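Local coordinates for Sec-alkylsulfatase (Pseudomonas sp., PDB 4AXH), which hydrolyses (R)-secondary-alkyl sulfates to (S)-alcohols and sulfate with strict inversion of configuration, using two zinc ions in a metallo-beta-lactamase fold, at residues K203-S208 against V280-Q285; L384-K389 against A398-L403. All coordinates share one frame; numbering follows the deposited sequence.

In the fold
Interaction 1 (203-208 with 280-285) and interaction 2 (384-389 with 398-403) share no secondary-structure element; their centres lie 39 Å apart and their nearest atoms about 21 Å. Both rest on apolar side chains, but their settings differ. In interaction 1 all three touching residues are buried, where strands of two different sheets face each other inside the metallo-beta-lactamase domain, and two aromatic rings do most of the packing. Interaction 2 is only partly buried: a leucine and a valine join two successive helices, 362-388 and 393-400. Its first segment also makes polar bonds to the second subunit, whereas no other chain touches interaction 1.

Interaction 1 of 2, residues K203-S208 against V280-Q285; sequences KVFAPS and VELEFQ
Phe205 meets Leu282 and Phe284 where strand 203-207, of the eight-stranded sheet, faces strand 280-286 of the six-stranded one. Along the first strand, Lys203 is bonded through its backbone to Val173 and Val175 of strand 172-176, and Val204 to Asn265 and Val266. Next comes Phe205, the residue of this strand that reaches across, its CB directed toward the opposite sheet. CZ of Phe284 lies over one face of the Phe205 ring, 3.9 Å from Phe205 CG. The ring centroids are 5.5 Å apart and the planes meet at 35°, an oblique pairing. Leu282 adds CD1, 4.4 Å from CE1 of Phe205. In Phe284, CG stands anti to the carbonyl carbon (chi1 -55°), which sends the ring toward Phe205, the two side chains crossing at about a right angle. Ala206 turns its methyl away from this interface, and Pro207 packs on Met296 and Ser294. Val176 touches both phenylalanine side chains, and Met296 and Ile298 also pack on Phe284. These two facing sheets are the core of the metallo-beta-lactamase sandwich; the Phe284 side chain is about 11 Å from that of the zinc ligand His179. With carbon-only contacts, shape and burial hold the layers together, not directional bonds.

Interaction 2 of 2, residues L384-K389 against A398-L403; sequences LNLMNK and AEVSKL
Two consecutive helices, 362-388 and 393-400, joined by a short loop, meet through Leu386 near the end of the first and Val400 and Glu399 of the second. The closest CA atoms, of Leu386 and Glu399, are 9.1 Å apart, so side chains must bridge the space. CD1 of Leu386 does so, meeting CG2 of Val400 at 3.7 Å; the two side chains cross obliquely. Leu386 has CG anti to its carbonyl carbon (chi1 -65°), and an extended chi2 (175°) carries CD1 to the valine. At the margin the same methyl lies 4.5 Å from CB of Glu399, whose side chain is poorly ordered.

Between the two segments the contact is apolar; each also carries side-chain hydrogen bonds of its own. Lys389 NZ donates to Asn385 OD1 at 2.9 Å, in the carbonyl plane and on a lone pair. Beyond Val400, Ser401 leaves helical geometry with positive phi, and Val400 O accepts from Ser401 OG (2.7 Å) and Lys402 N (2.7 Å), which approach from opposite faces of its plane. The Lys402 N bond closes a gamma turn about Ser401, and both donors probably steady the chain leaving the helix.

Lys389 NZ also forms a salt bridge with Asp650 of the second subunit, while Asn388 is hydrogen-bonded through ND2 to Leu220 O and through OD1 to Ala224 N there, so the first segment belongs to the homodimer interface. Val400 packs further on Phe378 and Arg382 of helix 362-388 and on Leu424 of helix 420-431, which also meets Met387.

Interaction 1 of 2, residues K203-S208 against V280-Q285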
loop_
_atom_site.group_PDB
_atom_site.type_symbol
_atom_site.label_atom_id
_atom_site.label_comp_id
_atom_site.label_asym_id
_atom_site.label_seq_id
_atom_site.Cartn_x
_atom_site.Cartn_y
_atom_site.Cartn_z
ATOM N N LYS A 203 -17.468 32.350 2.418
ATOM C CA LYS A 203 -17.664 31.118 1.658
ATOM C C LYS A 203 -16.370 30.311 1.698
ATOM O O LYS A 203 -15.337 30.785 1.249
ATOM C CB LYS A 203 -18.139 31.417 0.211
ATOM C CG LYS A 203 -19.543 32.045 0.086
ATOM C CD LYS A 203 -20.662 30.988 0.149
ATOM C CE LYS A 203 -21.864 31.376 1.006
ATOM N NZ LYS A 203 -22.779 30.215 1.280
ATOM N N VAL A 204 -16.413 29.128 2.298
ATOM C CA VAL A 204 -15.248 28.264 2.449
ATOM C C VAL A 204 -15.386 26.974 1.596
ATOM O O VAL A 204 -16.144 26.066 1.941
ATOM C CB VAL A 204 -14.896 28.018 3.942
ATOM C CG1 VAL A 204 -13.751 27.033 4.088
ATOM C CG2 VAL A 204 -14.524 29.316 4.617
ATOM N N PHE A 205 -14.651 26.918 0.474
ATOM C CA PHE A 205 -14.680 25.803 -0.487
ATOM C C PHE A 205 -13.636 24.757 -0.171
ATOM O O PHE A 205 -12.542 25.097 0.281
ATOM C CB PHE A 205 -14.478 26.305 -1.921
ATOM C CG PHE A 205 -15.364 27.457 -2.331
ATOM C CD1 PHE A 205 -14.997 28.766 -2.058
ATOM C CD2 PHE A 205 -16.550 27.232 -3.011
ATOM C CE1 PHE A 205 -15.815 29.833 -2.436
ATOM C CE2 PHE A 205 -17.372 28.294 -3.386
ATOM C CZ PHE A 205 -16.995 29.590 -3.104
ATOM N N ALA A 206 -13.973 23.473 -0.435
ATOM C CA ALA A 206 -13.108 22.321 -0.197
ATOM C C ALA A 206 -13.501 21.130 -1.061
ATOM O O ALA A 206 -14.682 20.960 -1.330
ATOM C CB ALA A 206 -13.120 21.923 1.285
ATOM N N PRO A 207 -12.530 20.269 -1.491
ATOM C CA PRO A 207 -12.898 19.105 -2.321
ATOM C C PRO A 207 -13.665 18.050 -1.535
ATOM O O PRO A 207 -13.595 18.030 -0.308
ATOM C CB PRO A 207 -11.551 18.578 -2.804
ATOM C CG PRO A 207 -10.576 19.047 -1.811
ATOM C CD PRO A 207 -11.065 20.352 -1.302
ATOM N N SER A 208 -14.414 17.187 -2.247
ATOM C CA SER A 208 -15.207 16.091 -1.709
ATOM C C SER A 208 -14.418 15.273 -0.687
ATOM O O SER A 208 -13.255 14.901 -0.952
ATOM C CB SER A 208 -15.642 15.182 -2.860
ATOM O OG SER A 208 -16.272 13.983 -2.433
ATOM N N VAL A 280 -15.163 37.003 -8.830
ATOM C CA VAL A 280 -13.984 36.170 -9.058
ATOM C C VAL A 280 -14.497 34.835 -9.554
ATOM O O VAL A 280 -15.289 34.188 -8.868
ATOM C CB VAL A 280 -13.084 36.039 -7.790
ATOM C CG1 VAL A 280 -11.944 35.066 -8.018
ATOM C CG2 VAL A 280 -12.538 37.392 -7.355
ATOM N N GLU A 281 -14.078 34.447 -10.768
ATOM C CA GLU A 281 -14.457 33.183 -11.377
ATOM C C GLU A 281 -13.441 32.135 -10.937
ATOM O O GLU A 281 -12.224 32.354 -11.015
ATOM C CB GLU A 281 -14.463 33.297 -12.911
ATOM C CG GLU A 281 -15.777 33.709 -13.535
ATOM C CD GLU A 281 -15.631 34.050 -15.005
ATOM O OE1 GLU A 281 -15.473 33.114 -15.824
ATOM O OE2 GLU A 281 -15.632 35.259 -15.335
ATOM N N LEU A 282 -13.959 30.990 -10.468
ATOM C CA LEU A 282 -13.182 29.853 -9.994
ATOM C C LEU A 282 -13.722 28.605 -10.635
ATOM O O LEU A 282 -14.916 28.339 -10.532
ATOM C CB LEU A 282 -13.284 29.688 -8.457
ATOM C CG LEU A 282 -13.190 30.935 -7.579
ATOM C CD1 LEU A 282 -13.835 30.704 -6.244
ATOM C CD2 LEU A 282 -11.765 31.361 -7.398
ATOM N N GLU A 283 -12.844 27.847 -11.303
ATOM C CA GLU A 283 -13.127 26.530 -11.858
ATOM C C GLU A 283 -12.223 25.604 -11.040
ATOM O O GLU A 283 -11.003 25.819 -10.951
ATOM C CB GLU A 283 -12.802 26.437 -13.359
ATOM C CG GLU A 283 -13.254 25.125 -13.998
ATOM C CD GLU A 283 -13.240 25.009 -15.518
ATOM O OE1 GLU A 283 -13.041 26.040 -16.199
ATOM O OE2 GLU A 283 -13.447 23.885 -16.031
ATOM N N PHE A 284 -12.843 24.643 -10.381
ATOM C CA PHE A 284 -12.203 23.630 -9.562
ATOM C C PHE A 284 -12.191 22.308 -10.313
ATOM O O PHE A 284 -13.198 21.933 -10.919
ATOM C CB PHE A 284 -12.997 23.457 -8.252
ATOM C CG PHE A 284 -13.231 24.719 -7.420
ATOM C CD1 PHE A 284 -12.200 25.283 -6.670
ATOM C CD2 PHE A 284 -14.494 25.293 -7.335
ATOM C CE1 PHE A 284 -12.412 26.417 -5.895
ATOM C CE2 PHE A 284 -14.715 26.427 -6.543
ATOM C CZ PHE A 284 -13.664 26.995 -5.842
ATOM N N GLN A 285 -11.057 21.595 -10.269
ATOM C CA GLN A 285 -10.891 20.271 -10.881
ATOM C C GLN A 285 -10.545 19.265 -9.787
ATOM O O GLN A 285 -9.454 19.348 -9.233
ATOM C CB GLN A 285 -9.782 20.283 -11.946
ATOM C CG GLN A 285 -9.416 18.873 -12.468
ATOM C CD GLN A 285 -8.061 18.744 -13.132
ATOM O OE1 GLN A 285 -7.196 19.641 -13.059
ATOM N NE2 GLN A 285 -7.851 17.584 -13.765
#

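Interaction 2 of 2, residues L384-K389 against A398-L403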
loop_
_atom_site.group_PDB
_atom_site.type_symbol
_atom_site.label_atom_id
_atom_site.label_comp_id
_atom_site.label_asym_id
_atom_site.label_seq_id
_atom_site.Cartn_x
_atom_site.Cartn_y
_atom_site.Cartn_z
ATOM N N LEU A 384 6.569 -1.245 -12.794
ATOM C CA LEU A 384 5.716 -2.362 -13.230
ATOM C C LEU A 384 6.411 -3.179 -14.334
ATOM O O LEU A 384 6.338 -4.409 -14.346
ATOM C CB LEU A 384 4.384 -1.817 -13.743
ATOM C CG LEU A 384 3.073 -2.147 -12.991
ATOM C CD1 LEU A 384 3.312 -2.791 -11.630
ATOM C CD2 LEU A 384 2.166 -0.919 -12.901
ATOM N N ASN A 385 7.145 -2.490 -15.225
ATOM C CA ASN A 385 7.933 -3.124 -16.284
ATOM C C ASN A 385 8.995 -4.034 -15.648
ATOM O O ASN A 385 8.989 -5.237 -15.893
ATOM C CB ASN A 385 8.570 -2.066 -17.203
ATOM C CG ASN A 385 9.353 -2.645 -18.356
ATOM O OD1 ASN A 385 10.566 -2.879 -18.263
ATOM N ND2 ASN A 385 8.677 -2.896 -19.468
ATOM N N LEU A 386 9.864 -3.466 -14.799
ATOM C CA LEU A 386 10.945 -4.185 -14.134
ATOM C C LEU A 386 10.458 -5.280 -13.164
ATOM O O LEU A 386 11.132 -6.305 -13.047
ATOM C CB LEU A 386 11.928 -3.219 -13.476
ATOM C CG LEU A 386 12.729 -2.308 -14.410
ATOM C CD1 LEU A 386 13.585 -1.314 -13.598
ATOM C CD2 LEU A 386 13.686 -3.108 -15.320
ATOM N N MET A 387 9.276 -5.097 -12.517
ATOM C CA MET A 387 8.657 -6.087 -11.628
ATOM C C MET A 387 8.338 -7.355 -12.468
ATOM O O MET A 387 8.713 -8.467 -12.088
ATOM C CB MET A 387 7.352 -5.528 -11.009
ATOM C CG MET A 387 7.548 -4.602 -9.813
ATOM S SD MET A 387 5.936 -4.097 -9.089
ATOM C CE MET A 387 6.046 -2.359 -9.252
ATOM N N ASN A 388 7.705 -7.158 -13.644
ATOM C CA ASN A 388 7.319 -8.205 -14.602
ATOM C C ASN A 388 8.504 -8.929 -15.236
ATOM O O ASN A 388 8.338 -10.031 -15.774
ATOM C CB ASN A 388 6.386 -7.639 -15.644
ATOM C CG ASN A 388 4.995 -7.416 -15.129
ATOM O OD1 ASN A 388 4.294 -8.358 -14.766
ATOM N ND2 ASN A 388 4.535 -6.174 -15.152
ATOM N N LYS A 389 9.704 -8.328 -15.137
ATOM C CA LYS A 389 10.970 -8.900 -15.611
ATOM C C LYS A 389 11.643 -9.672 -14.463
ATOM O O LYS A 389 12.698 -10.286 -14.650
ATOM C CB LYS A 389 11.909 -7.796 -16.144
ATOM C CG LYS A 389 11.580 -7.326 -17.561
ATOM C CD LYS A 389 12.539 -6.237 -18.016
ATOM C CE LYS A 389 12.137 -5.642 -19.338
ATOM N NZ LYS A 389 12.703 -4.287 -19.526
ATOM N N ALA A 398 18.318 0.298 -7.721
ATOM C CA ALA A 398 19.710 0.312 -8.241
ATOM C C ALA A 398 19.767 0.392 -9.780
ATOM O O ALA A 398 20.675 1.004 -10.344
ATOM C CB ALA A 398 20.456 -0.915 -7.772
ATOM N N GLU A 399 18.807 -0.230 -10.457
ATOM C CA GLU A 399 18.775 -0.216 -11.911
ATOM C C GLU A 399 18.363 1.118 -12.465
ATOM O O GLU A 399 18.975 1.571 -13.419
ATOM C CB GLU A 399 17.904 -1.351 -12.480
ATOM C CG GLU A 399 18.612 -2.709 -12.465
ATOM C CD GLU A 399 19.706 -2.959 -13.497
ATOM O OE1 GLU A 399 19.411 -2.913 -14.716
ATOM O OE2 GLU A 399 20.856 -3.229 -13.080
ATOM N N VAL A 400 17.368 1.778 -11.860
ATOM C CA VAL A 400 16.905 3.037 -12.401
ATOM C C VAL A 400 17.886 4.221 -12.285
ATOM O O VAL A 400 18.410 4.628 -13.325
ATOM C CB VAL A 400 15.419 3.318 -12.170
ATOM C CG1 VAL A 400 15.002 4.645 -12.787
ATOM C CG2 VAL A 400 14.587 2.182 -12.761
ATOM N N SER A 401 18.176 4.749 -11.105
ATOM C CA SER A 401 19.163 5.857 -10.978
ATOM C C SER A 401 18.837 7.236 -11.575
ATOM O O SER A 401 19.171 8.236 -10.928
ATOM C CB SER A 401 20.601 5.432 -11.298
ATOM O OG SER A 401 20.892 5.343 -12.685
ATOM N N LYS A 402 18.192 7.312 -12.782
ATOM C CA LYS A 402 17.830 8.592 -13.408
ATOM C C LYS A 402 16.456 8.577 -14.075
ATOM O O LYS A 402 15.972 7.541 -14.464
ATOM C CB LYS A 402 18.917 9.045 -14.397
ATOM C CG LYS A 402 20.167 9.626 -13.727
ATOM C CD LYS A 402 21.333 9.700 -14.698
ATOM C CE LYS A 402 22.521 10.442 -14.130
ATOM N NZ LYS A 402 23.712 10.307 -15.011
ATOM N N LEU A 403 15.832 9.724 -14.201
ATOM C CA LEU A 403 14.574 9.859 -14.934
ATOM C C LEU A 403 14.952 9.804 -16.455
ATOM O O LEU A 403 16.110 10.112 -16.837
ATOM C CB LEU A 403 13.868 11.188 -14.610
ATOM C CG LEU A 403 13.252 11.321 -13.222
ATOM C CD1 LEU A 403 12.683 12.648 -13.007
ATOM C CD2 LEU A 403 12.280 10.201 -12.902
#